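Local atomic coordinates of YqgE/AlgH family protein (Corynebacterium diphtheriae NCTC 13129, PDB entry 2GS5), a protein that is of unknown function but belongs to the UPF0301 (AlgH) family of conserved bacterial proteins. Residues P25-E30 with G153-A158; V89-T94 with S163-P168; N105-R108 with V114-N117; A139-A142 with Q148-E151; V177-P182 with L187-P192. All blocks are in the same frame, centred on the assembly; numbering follows the deposited sequence.

Interaction 1. Residues P25-E30 with G153-A158; sequences PSMESE and GDWFVA
Met27, a selenomethionine here, carries this contact with Asp154 and Trp155, and its side chain can be followed outward atom by atom. CB points at the 153-158 segment. CG lies anti to the backbone N (chi1 -171°) and the chain stays extended through chi2, which brings SE of Met27 to 3.7 Å from CH2 of Trp155. There SE sits oblique to the six-membered ring, a Met-aromatic contact. A bend at chi3 (-71°) then swings CE over the face of the same ring, 4.1 Å from its centroid and only 15° off the normal, the geometry of a CH-pi contact. The methyl group also ends against the next residue back, with Met27 CE 3.4 Å from Asp154 O and 3.6 Å from Asp154 CB. Beside this, one water makes weak bonds with Ser26 OG and Gly153 O; Gly153 closes the preceding helix in a Schellman motif. The carboxylate of Asp154 turns to Asn152. The contact thus lays the loop between strands 19-23 and 36-42 against the start of strand 155-159, where helix 145-151 has just ended and strand 19-23 runs antiparallel alongside.

Interaction 2. Residues V89-T94 with S163-P168; sequences VGVGVT and SDVTAP
Val91 and Val93 of strand 87-94 reach across to Val165 and Thr166 at the end of the short, weakly bonded helix 162-166, and the contact is apolar in kind: no polar bond joins the two segments. Along the strand, the first residue to engage is Val91. Its CB points toward the helix, and its CG1, anti to the backbone N (chi1 -178°), lies 4.0 Å from Val165 CG1. The same methyl is 4.1 Å from Val165 CG2, so one branch of Val91 meets both branches of its partner. The two side chains run roughly perpendicular. Val165 CG1 also comes to 3.7 Å from Val91 O, so it rests on the backbone carbonyl as well as the side chain of Val91. At Gly92 there is no side chain, and the strand's alternation carries the contact on to Val93, which again faces the helix. Here the other branch does the touching: Val93 CG2 is 3.9 Å from Thr166 CG2. Thr166 presents its methyl, while OG1 bonds to Pro162 O. Around these pairs, Val93 and Val165 both touch Leu113, Val91 packs on Phe135 and Val165 on Arg133, while Asp164 forms a salt bridge with Arg180. The strand itself is bonded to 113-116 on one edge and 129-141 on the other. Alternate strand residues face the helix, with methyl groups of valine and threonine meeting between them: a helical turn packed on a face of the mixed sheet of this AlgH-like protein.

Interaction 3. Residues N105-R108 with V114-N117; sequences NLTR and VMVN
Asn105-Arg108 and Val114-Asn117 run antiparallel, with the short strand axes 4.4 Å apart and their directions at 158°. Thr107 and Met115 form a hydrogen-bonded pair: Thr107 N donates to Met115 O at 3.0 Å, and Met115 N returns to Thr107 O at 2.8 Å. Asn117 N extends the ladder to Asn105 O at 2.9 Å. Leu106-Val116 and Arg108-Val114 are non-hydrogen-bonded pairs. On the face bearing Leu106, CD2 of this leucine lies 3.9 Å from Val116 CG2 and 4.1 Å from Val114 CG2, so one methyl bridges the two valines; Leu106 and Val116 also touch Ile125. Met115, a selenomethionine, and Thr107 lie side by side on the other face. The Met115 chain bends at chi3 (-52°), bringing its CE to 4.1 Å from Thr107 CG2. A water ties Thr107 OG1 to Met115 O, giving that carbonyl a second partner. At the open end, Asn117 OD1 bonds to Gly119 N. This is a beta hairpin of strands 106-110 and 113-116, joined to the rest of the sheet through the bonds of Val114 and Val116 to strand 87-94.

Interaction 4. Residues A139-A142 with Q148-E151; sequences AEWA and QEIE
Trp141 and Glu149 meet through a single polar contact. The hydrogen bond runs from Trp141 NE1 to Glu149 OE1, 2.8 Å long with an N-H...O angle of 154°. On the donor side OE1 lies in the indole plane, though the bond is somewhat bent. The acceptor side is different: the N-H reaches OE1 from above the carboxylate, 51° out of its plane. The ring and carboxylate planes are steeply inclined, 68° apart.

In the immediate surroundings of this bond, the acid sits at the indole edge and not over a face. Trp141 CD1 is 3.5 Å from Glu149 OE1, and the carboxyl carbon of Glu149, CD, is 3.6 Å from Trp141 NE1. Beyond CG the Glu149 chain is extended, which carries the carboxylate from the helix to that edge.

Second partners fix the carboxylate further. Glu149 OE1 also accepts from Trp155 NE1, while OE2 takes a bond from Gln145 NE2. Three N-H groups thus grip the two oxygens, an arrangement that would probably favour the charged form. Trp141 ends strand 129-141, whose backbone pairs with strand 47-51 at Thr47; Glu149 belongs to helix 145-151, which follows after a short connection. The bond therefore ties this helix back to the strand before it, with Trp155 joining from strand 155-159.

Interaction 5. Residues V177-P182 with L187-P192; sequences VMRRQP and LYSTFP
Thr190 O is gripped by two nitrogens of one side chain, NH1 and NH2 of Arg179, in an end-on arrangement. The NH1 bond is 2.9 Å from Arg179 NH1 to Thr190 O, and the NH2 bond is 3.1 Å from Arg179 NH2 to the same oxygen. Thr190 O lies in the guanidinium plane, 6° out of it for each bond, but both nitrogens come from the same face of the carbonyl, and NH2 stands well above the carbonyl plane, away from a lone-pair direction. Arg179 NH2 also makes a weak bond, 3.0 Å, to Ser189 OG. The guanidinium also lies flat on Phe191, the planes only 4° apart and the centres 3.7 Å apart, which makes this a cation-pi stack. Arg179 CZ is 3.4 Å from Phe191 CE2. A bend at chi3 (-81°) turns the group toward the 187-192 segment. Nearer the backbone, Met178, a selenomethionine, sets CB 3.7 Å from Ser189 CB and bends back to place CE 3.8 Å from Tyr188 CB. Further partners hold the polar groups: Arg179 NH1 forms a salt bridge with Asp176, Ser189 OG bonds to Pro186 O, and Thr190 OG1 to Asp172. The contact thus binds the C-terminal loop to the end of helix 173-179, at the surface, while on the helix Val177 and Met178 touch Val22 of strand 19-23.

How the interactions relate
Interactions 1 to 4 all reach one mixed sheet, whereas interaction 5 lies on the C-terminal helix and loop beside it. Along the chain, interactions 3 and 4 fall between the segments of both 1 and 2; interactions 1 and 2 interleave, and interaction 5 follows them all. Interactions 1 and 4 have centres 11 Å apart and touch, where helix 145-151 leads, through the turn at Asn152 and Gly153, into strand 155-159. Interactions 2 and 3, centres 12 Å apart, share the pairing of strands 87-94 and 113-116. Interactions 1 and 3 lie on opposite sides of the chain's centre, their centres about 27 Å apart. Interaction 5 touches 1 and 2, joining the C-terminal part to two regions.

Interaction 1. Residues P25-E30 with G153-A158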
# COMPACT_ATOMS: atom_id res chain seq x y z
N PRO A 25 4.91 -5.60 -15.25
CA PRO A 25 5.37 -4.57 -16.18
C PRO A 25 4.42 -4.30 -17.35
O PRO A 25 4.27 -3.15 -17.77
CB PRO A 25 6.69 -5.14 -16.69
CG PRO A 25 7.20 -5.94 -15.56
CD PRO A 25 5.99 -6.54 -14.90
N SER A 26 3.76 -5.35 -17.84
CA SER A 26 2.88 -5.25 -18.99
C SER A 26 1.51 -4.64 -18.72
O SER A 26 0.77 -4.38 -19.66
CB SER A 26 2.69 -6.64 -19.62
OG SER A 26 2.16 -7.54 -18.67
N MSE A 27 1.16 -4.41 -17.46
CA MSE A 27 -0.13 -3.80 -17.14
C MSE A 27 -0.17 -2.34 -17.59
O MSE A 27 0.67 -1.53 -17.18
CB MSE A 27 -0.39 -3.88 -15.63
CG MSE A 27 -1.80 -3.48 -15.24
SE MSE A 27 -2.20 -3.95 -13.39
CE MSE A 27 -2.30 -5.88 -13.61
N GLU A 28 -1.15 -2.01 -18.42
CA GLU A 28 -1.20 -0.72 -19.11
C GLU A 28 -2.31 0.21 -18.66
O GLU A 28 -2.26 1.40 -18.97
CB GLU A 28 -1.36 -0.92 -20.62
CG GLU A 28 -0.33 -1.80 -21.29
CD GLU A 28 -0.49 -1.82 -22.81
OE1 GLU A 28 -1.63 -1.62 -23.29
OE2 GLU A 28 0.52 -2.04 -23.52
N SER A 29 -3.32 -0.30 -17.97
CA SER A 29 -4.48 0.51 -17.62
C SER A 29 -4.03 1.69 -16.79
O SER A 29 -3.19 1.55 -15.92
CB SER A 29 -5.52 -0.28 -16.83
OG SER A 29 -5.00 -0.68 -15.58
N GLU A 30 -4.60 2.86 -17.06
CA GLU A 30 -4.18 4.06 -16.37
C GLU A 30 -4.34 3.94 -14.85
O GLU A 30 -3.49 4.41 -14.11
CB GLU A 30 -4.89 5.29 -16.92
CG GLU A 30 -6.40 5.28 -16.87
CD GLU A 30 -7.01 6.51 -17.53
OE1 GLU A 30 -6.67 6.79 -18.70
OE2 GLU A 30 -7.82 7.21 -16.89
N GLY A 153 -0.77 -13.91 -13.89
CA GLY A 153 0.50 -13.19 -13.93
C GLY A 153 0.41 -11.67 -13.75
O GLY A 153 1.40 -10.98 -13.95
N ASP A 154 -0.76 -11.17 -13.34
CA ASP A 154 -1.01 -9.72 -13.22
C ASP A 154 -0.26 -9.04 -12.08
O ASP A 154 0.08 -7.85 -12.17
CB ASP A 154 -2.50 -9.42 -12.99
CG ASP A 154 -3.37 -9.71 -14.19
OD1 ASP A 154 -2.86 -10.18 -15.24
OD2 ASP A 154 -4.59 -9.49 -14.05
N TRP A 155 -0.03 -9.80 -11.01
CA TRP A 155 0.53 -9.26 -9.78
C TRP A 155 1.58 -10.19 -9.22
O TRP A 155 1.48 -11.40 -9.38
CB TRP A 155 -0.55 -9.14 -8.71
CG TRP A 155 -1.79 -8.45 -9.14
CD1 TRP A 155 -2.97 -9.02 -9.45
CD2 TRP A 155 -1.97 -7.04 -9.29
NE1 TRP A 155 -3.89 -8.06 -9.78
CE2 TRP A 155 -3.29 -6.83 -9.70
CE3 TRP A 155 -1.13 -5.93 -9.11
CZ2 TRP A 155 -3.81 -5.57 -9.95
CZ3 TRP A 155 -1.66 -4.66 -9.36
CH2 TRP A 155 -2.97 -4.50 -9.77
N PHE A 156 2.57 -9.60 -8.56
CA PHE A 156 3.51 -10.34 -7.73
C PHE A 156 3.26 -9.91 -6.28
O PHE A 156 3.27 -8.72 -5.97
CB PHE A 156 4.95 -10.07 -8.15
CG PHE A 156 5.97 -10.88 -7.39
CD1 PHE A 156 6.32 -12.15 -7.79
CD2 PHE A 156 6.58 -10.35 -6.26
CE1 PHE A 156 7.27 -12.89 -7.09
CE2 PHE A 156 7.50 -11.08 -5.56
CZ PHE A 156 7.85 -12.34 -5.96
N VAL A 157 3.03 -10.89 -5.42
CA VAL A 157 2.72 -10.64 -4.02
C VAL A 157 4.01 -10.60 -3.23
O VAL A 157 4.79 -11.56 -3.27
CB VAL A 157 1.78 -11.71 -3.47
CG1 VAL A 157 1.40 -11.43 -2.02
CG2 VAL A 157 0.56 -11.77 -4.32
N ALA A 158 4.26 -9.50 -2.53
CA ALA A 158 5.49 -9.31 -1.75
C ALA A 158 5.20 -8.62 -0.43
O ALA A 158 4.24 -7.87 -0.32
CB ALA A 158 6.49 -8.48 -2.54
O HOH W 1 1.79 -10.61 -17.30

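Interaction 2. Residues V89-T94 with S163-P168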
# COMPACT_ATOMS: atom_id res chain seq x y z
N VAL A 89 -8.33 6.82 3.59
CA VAL A 89 -7.74 5.79 4.46
C VAL A 89 -6.41 6.33 4.97
O VAL A 89 -5.66 6.93 4.22
CB VAL A 89 -7.41 4.47 3.63
CG1 VAL A 89 -6.56 3.47 4.45
CG2 VAL A 89 -8.67 3.82 3.14
N GLY A 90 -6.10 6.10 6.25
CA GLY A 90 -4.75 6.39 6.77
C GLY A 90 -3.99 5.10 7.01
O GLY A 90 -4.52 4.19 7.66
N VAL A 91 -2.77 5.02 6.49
CA VAL A 91 -1.87 3.91 6.78
C VAL A 91 -0.67 4.47 7.55
O VAL A 91 -0.02 5.41 7.09
CB VAL A 91 -1.39 3.20 5.51
CG1 VAL A 91 -0.50 2.02 5.87
CG2 VAL A 91 -2.59 2.69 4.69
N GLY A 92 -0.40 3.90 8.71
CA GLY A 92 0.71 4.34 9.55
C GLY A 92 1.76 3.27 9.73
O GLY A 92 1.55 2.10 9.43
N VAL A 93 2.91 3.72 10.24
CA VAL A 93 3.98 2.87 10.71
C VAL A 93 4.06 3.08 12.22
O VAL A 93 4.24 4.21 12.68
CB VAL A 93 5.32 3.25 10.03
CG1 VAL A 93 6.48 2.40 10.57
CG2 VAL A 93 5.20 3.17 8.49
N THR A 94 3.88 2.02 13.00
CA THR A 94 3.87 2.18 14.46
C THR A 94 5.24 2.61 14.98
O THR A 94 6.28 2.19 14.47
CB THR A 94 3.44 0.88 15.19
OG1 THR A 94 4.35 -0.18 14.87
CG2 THR A 94 2.02 0.47 14.81
N SER A 163 8.99 1.78 4.52
CA SER A 163 9.46 2.76 3.55
C SER A 163 8.59 2.86 2.29
O SER A 163 8.66 3.85 1.55
CB SER A 163 10.92 2.51 3.17
OG SER A 163 11.10 1.20 2.64
N ASP A 164 7.76 1.85 2.03
CA ASP A 164 6.83 1.89 0.91
C ASP A 164 5.72 2.90 1.19
O ASP A 164 5.16 3.49 0.27
CB ASP A 164 6.19 0.53 0.64
CG ASP A 164 7.20 -0.52 0.25
OD1 ASP A 164 8.25 -0.16 -0.32
OD2 ASP A 164 6.95 -1.71 0.55
N VAL A 165 5.40 3.04 2.47
CA VAL A 165 4.33 3.92 2.92
C VAL A 165 4.82 5.34 3.19
O VAL A 165 4.05 6.30 3.04
CB VAL A 165 3.68 3.35 4.20
CG1 VAL A 165 2.60 4.29 4.73
CG2 VAL A 165 3.12 1.96 3.92
N THR A 166 6.09 5.48 3.57
CA THR A 166 6.66 6.77 3.98
C THR A 166 7.67 7.33 2.98
O THR A 166 8.35 8.32 3.25
CB THR A 166 7.32 6.65 5.38
OG1 THR A 166 8.37 5.68 5.35
CG2 THR A 166 6.29 6.26 6.43
N ALA A 167 7.74 6.72 1.79
CA ALA A 167 8.69 7.12 0.77
C ALA A 167 8.55 8.59 0.37
O ALA A 167 7.45 9.07 0.18
CB ALA A 167 8.52 6.25 -0.45
N PRO A 168 9.68 9.31 0.22
CA PRO A 168 9.67 10.65 -0.35
C PRO A 168 9.01 10.69 -1.73
O PRO A 168 8.93 9.66 -2.40
CB PRO A 168 11.16 10.98 -0.47
CG PRO A 168 11.80 10.16 0.56
CD PRO A 168 11.03 8.90 0.65

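Interaction 3. Residues N105-R108 with V114-N117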
# COMPACT_ATOMS: atom_id res chain seq x y z
N ASN A 105 -7.72 2.58 18.13
CA ASN A 105 -7.71 3.34 16.87
C ASN A 105 -6.63 2.94 15.86
O ASN A 105 -6.47 3.60 14.82
CB ASN A 105 -7.64 4.84 17.15
CG ASN A 105 -8.94 5.39 17.71
OD1 ASN A 105 -8.95 6.15 18.66
ND2 ASN A 105 -10.05 4.99 17.10
N LEU A 106 -5.88 1.87 16.14
CA LEU A 106 -4.95 1.30 15.18
C LEU A 106 -5.33 -0.14 14.88
O LEU A 106 -5.71 -0.89 15.80
CB LEU A 106 -3.52 1.34 15.70
CG LEU A 106 -2.96 2.72 16.04
CD1 LEU A 106 -1.54 2.60 16.59
CD2 LEU A 106 -3.00 3.66 14.83
N THR A 107 -5.27 -0.51 13.61
CA THR A 107 -5.54 -1.88 13.17
C THR A 107 -4.28 -2.41 12.50
O THR A 107 -3.83 -1.87 11.49
CB THR A 107 -6.70 -1.91 12.15
OG1 THR A 107 -7.89 -1.46 12.79
CG2 THR A 107 -6.90 -3.33 11.61
N ARG A 108 -3.70 -3.46 13.09
CA ARG A 108 -2.51 -4.09 12.55
C ARG A 108 -2.81 -4.69 11.18
O ARG A 108 -3.80 -5.39 11.01
CB ARG A 108 -2.03 -5.20 13.50
CG ARG A 108 -0.86 -6.03 13.00
CD ARG A 108 -0.54 -7.18 13.96
NE ARG A 108 0.09 -8.31 13.29
CZ ARG A 108 -0.54 -9.17 12.48
NH1 ARG A 108 0.14 -10.16 11.92
NH2 ARG A 108 -1.84 -9.03 12.22
N VAL A 114 -0.07 -0.26 10.05
CA VAL A 114 -1.38 -0.19 10.65
C VAL A 114 -2.31 0.68 9.83
O VAL A 114 -1.87 1.57 9.12
CB VAL A 114 -1.33 0.42 12.08
CG1 VAL A 114 -0.70 -0.55 13.06
CG2 VAL A 114 -0.61 1.77 12.08
N MSE A 115 -3.61 0.39 9.90
CA MSE A 115 -4.62 1.34 9.44
C MSE A 115 -4.98 2.24 10.62
O MSE A 115 -5.30 1.75 11.71
CB MSE A 115 -5.85 0.60 8.89
CG MSE A 115 -5.83 0.28 7.39
SE MSE A 115 -7.68 -0.08 6.91
CE MSE A 115 -8.13 -1.43 8.25
N VAL A 116 -4.93 3.56 10.42
CA VAL A 116 -5.22 4.54 11.46
C VAL A 116 -6.66 4.96 11.34
O VAL A 116 -7.10 5.36 10.26
CB VAL A 116 -4.32 5.78 11.32
CG1 VAL A 116 -4.62 6.79 12.42
CG2 VAL A 116 -2.84 5.39 11.34
N ASN A 117 -7.41 4.86 12.43
CA ASN A 117 -8.77 5.35 12.45
C ASN A 117 -8.76 6.86 12.45
O ASN A 117 -8.32 7.48 13.42
CB ASN A 117 -9.51 4.81 13.68
CG ASN A 117 -10.99 5.06 13.62
OD1 ASN A 117 -11.44 6.16 13.28
ND2 ASN A 117 -11.76 4.03 13.95
O HOH W 2 -8.10 1.29 12.55

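Interaction 4. Residues A139-A142 with Q148-E151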
# COMPACT_ATOMS: atom_id res chain seq x y z
N ALA A 139 -8.85 0.15 -4.13
CA ALA A 139 -9.04 -0.93 -5.10
C ALA A 139 -9.74 -2.09 -4.38
O ALA A 139 -9.53 -2.30 -3.19
CB ALA A 139 -7.70 -1.38 -5.65
N GLU A 140 -10.60 -2.80 -5.10
CA GLU A 140 -11.35 -3.92 -4.53
C GLU A 140 -11.26 -5.11 -5.48
O GLU A 140 -11.32 -4.94 -6.70
CB GLU A 140 -12.83 -3.56 -4.31
CG GLU A 140 -13.66 -4.66 -3.62
CD GLU A 140 -15.15 -4.33 -3.44
OE1 GLU A 140 -15.57 -3.21 -3.76
OE2 GLU A 140 -15.90 -5.23 -2.99
N TRP A 141 -11.13 -6.30 -4.90
CA TRP A 141 -11.23 -7.57 -5.63
C TRP A 141 -12.40 -8.36 -5.08
O TRP A 141 -12.50 -8.59 -3.87
CB TRP A 141 -9.96 -8.42 -5.50
CG TRP A 141 -8.83 -7.88 -6.28
CD1 TRP A 141 -8.41 -8.31 -7.51
CD2 TRP A 141 -8.00 -6.77 -5.94
NE1 TRP A 141 -7.36 -7.54 -7.95
CE2 TRP A 141 -7.09 -6.59 -7.01
CE3 TRP A 141 -7.92 -5.92 -4.84
CZ2 TRP A 141 -6.11 -5.59 -7.00
CZ3 TRP A 141 -6.96 -4.92 -4.84
CH2 TRP A 141 -6.07 -4.76 -5.90
N ALA A 142 -13.28 -8.80 -5.98
CA ALA A 142 -14.33 -9.73 -5.60
C ALA A 142 -13.71 -11.02 -5.06
O ALA A 142 -12.55 -11.33 -5.36
CB ALA A 142 -15.21 -10.04 -6.79
N GLN A 148 -7.36 -15.34 -9.13
CA GLN A 148 -7.38 -15.50 -10.58
C GLN A 148 -6.36 -14.59 -11.27
O GLN A 148 -5.63 -15.01 -12.15
CB GLN A 148 -8.78 -15.22 -11.13
CG GLN A 148 -8.90 -15.41 -12.63
CD GLN A 148 -8.71 -16.85 -13.05
OE1 GLN A 148 -7.71 -17.20 -13.71
NE2 GLN A 148 -9.65 -17.71 -12.68
N GLU A 149 -6.32 -13.33 -10.85
CA GLU A 149 -5.39 -12.37 -11.46
C GLU A 149 -3.93 -12.73 -11.18
O GLU A 149 -3.09 -12.56 -12.05
CB GLU A 149 -5.71 -10.94 -11.00
CG GLU A 149 -7.05 -10.49 -11.57
CD GLU A 149 -7.46 -9.10 -11.17
OE1 GLU A 149 -6.66 -8.38 -10.55
OE2 GLU A 149 -8.61 -8.73 -11.49
N ILE A 150 -3.65 -13.21 -9.97
CA ILE A 150 -2.30 -13.67 -9.65
C ILE A 150 -1.91 -14.86 -10.55
O ILE A 150 -0.82 -14.86 -11.14
CB ILE A 150 -2.16 -14.02 -8.15
CG1 ILE A 150 -2.23 -12.75 -7.30
CG2 ILE A 150 -0.83 -14.77 -7.88
CD1 ILE A 150 -2.49 -13.02 -5.84
N GLU A 151 -2.82 -15.81 -10.70
CA GLU A 151 -2.59 -16.97 -11.59
C GLU A 151 -2.35 -16.54 -13.03
O GLU A 151 -1.57 -17.18 -13.75
CB GLU A 151 -3.78 -17.93 -11.51
CG GLU A 151 -3.86 -18.67 -10.18
CD GLU A 151 -5.22 -19.28 -9.90
OE1 GLU A 151 -6.07 -19.34 -10.83
OE2 GLU A 151 -5.44 -19.72 -8.75

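Interaction 5. Residues V177-P182 with L187-P192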
# COMPACT_ATOMS: atom_id res chain seq x y z
N VAL A 177 10.24 -1.43 -5.01
CA VAL A 177 9.72 -2.73 -4.55
C VAL A 177 10.26 -3.86 -5.44
O VAL A 177 10.64 -4.90 -4.93
CB VAL A 177 8.17 -2.77 -4.50
CG1 VAL A 177 7.70 -4.16 -4.09
CG2 VAL A 177 7.66 -1.71 -3.52
N MSE A 178 10.31 -3.64 -6.75
CA MSE A 178 10.84 -4.64 -7.67
C MSE A 178 12.29 -5.00 -7.34
O MSE A 178 12.70 -6.15 -7.43
CB MSE A 178 10.73 -4.15 -9.12
CG MSE A 178 9.31 -4.13 -9.67
SE MSE A 178 8.60 -5.92 -10.03
CE MSE A 178 9.57 -6.29 -11.68
N ARG A 179 13.07 -4.00 -6.94
CA ARG A 179 14.48 -4.23 -6.57
C ARG A 179 14.70 -5.11 -5.32
O ARG A 179 15.79 -5.67 -5.16
CB ARG A 179 15.21 -2.91 -6.40
CG ARG A 179 15.71 -2.35 -7.71
CD ARG A 179 16.44 -1.04 -7.47
NE ARG A 179 15.52 0.10 -7.33
CZ ARG A 179 14.91 0.70 -8.35
NH1 ARG A 179 14.12 1.73 -8.12
NH2 ARG A 179 15.09 0.28 -9.59
N ARG A 180 13.69 -5.22 -4.46
CA ARG A 180 13.76 -6.08 -3.27
C ARG A 180 13.43 -7.54 -3.54
O ARG A 180 13.62 -8.38 -2.66
CB ARG A 180 12.76 -5.63 -2.20
CG ARG A 180 12.95 -4.26 -1.63
CD ARG A 180 12.30 -4.19 -0.26
NE ARG A 180 10.84 -4.45 -0.26
CZ ARG A 180 9.90 -3.51 -0.39
NH1 ARG A 180 10.23 -2.24 -0.57
NH2 ARG A 180 8.62 -3.85 -0.35
N GLN A 181 12.89 -7.85 -4.72
CA GLN A 181 12.35 -9.18 -4.99
C GLN A 181 13.40 -10.12 -5.55
O GLN A 181 14.44 -9.67 -6.00
CB GLN A 181 11.15 -9.06 -5.93
CG GLN A 181 10.08 -8.07 -5.44
CD GLN A 181 9.74 -8.26 -3.96
OE1 GLN A 181 9.60 -9.38 -3.50
NE2 GLN A 181 9.62 -7.16 -3.22
N PRO A 182 13.13 -11.44 -5.51
CA PRO A 182 14.07 -12.40 -6.06
C PRO A 182 14.34 -12.15 -7.54
O PRO A 182 13.48 -11.65 -8.26
CB PRO A 182 13.36 -13.74 -5.87
CG PRO A 182 12.44 -13.52 -4.73
CD PRO A 182 11.96 -12.12 -4.91
N LEU A 187 15.62 -6.95 -12.65
CA LEU A 187 16.03 -6.66 -14.03
C LEU A 187 14.98 -5.85 -14.78
O LEU A 187 15.27 -5.31 -15.86
CB LEU A 187 16.30 -7.96 -14.80
CG LEU A 187 17.48 -8.78 -14.32
CD1 LEU A 187 17.64 -10.03 -15.17
CD2 LEU A 187 18.74 -7.94 -14.41
N TYR A 188 13.76 -5.80 -14.24
CA TYR A 188 12.67 -5.06 -14.84
C TYR A 188 12.32 -3.79 -14.05
O TYR A 188 11.40 -3.05 -14.40
CB TYR A 188 11.46 -5.98 -15.01
CG TYR A 188 11.84 -7.30 -15.65
CD1 TYR A 188 12.16 -7.36 -17.00
CD2 TYR A 188 11.95 -8.46 -14.90
CE1 TYR A 188 12.54 -8.57 -17.60
CE2 TYR A 188 12.33 -9.67 -15.48
CZ TYR A 188 12.63 -9.71 -16.84
OH TYR A 188 13.00 -10.89 -17.44
N SER A 189 13.09 -3.50 -12.99
CA SER A 189 12.82 -2.34 -12.17
C SER A 189 13.23 -1.04 -12.85
O SER A 189 14.10 -1.04 -13.72
CB SER A 189 13.54 -2.45 -10.83
OG SER A 189 14.93 -2.36 -10.98
N THR A 190 12.61 0.06 -12.42
CA THR A 190 12.84 1.37 -13.00
C THR A 190 13.29 2.39 -11.96
O THR A 190 12.98 2.25 -10.77
CB THR A 190 11.56 1.91 -13.67
OG1 THR A 190 10.45 1.73 -12.77
CG2 THR A 190 11.28 1.16 -14.95
N PHE A 191 14.00 3.42 -12.40
CA PHE A 191 14.39 4.54 -11.53
C PHE A 191 13.66 5.82 -11.94
O PHE A 191 13.23 5.93 -13.08
CB PHE A 191 15.90 4.75 -11.61
CG PHE A 191 16.70 3.71 -10.89
CD1 PHE A 191 17.34 2.69 -11.59
CD2 PHE A 191 16.80 3.74 -9.51
CE1 PHE A 191 18.08 1.73 -10.92
CE2 PHE A 191 17.54 2.77 -8.83
CZ PHE A 191 18.17 1.77 -9.54
N PRO A 192 13.52 6.78 -11.00
CA PRO A 192 12.86 8.04 -11.32
C PRO A 192 13.51 8.74 -12.52
O PRO A 192 14.74 8.76 -12.64
CB PRO A 192 13.05 8.88 -10.05
CG PRO A 192 13.25 7.89 -8.97
CD PRO A 192 13.97 6.74 -9.60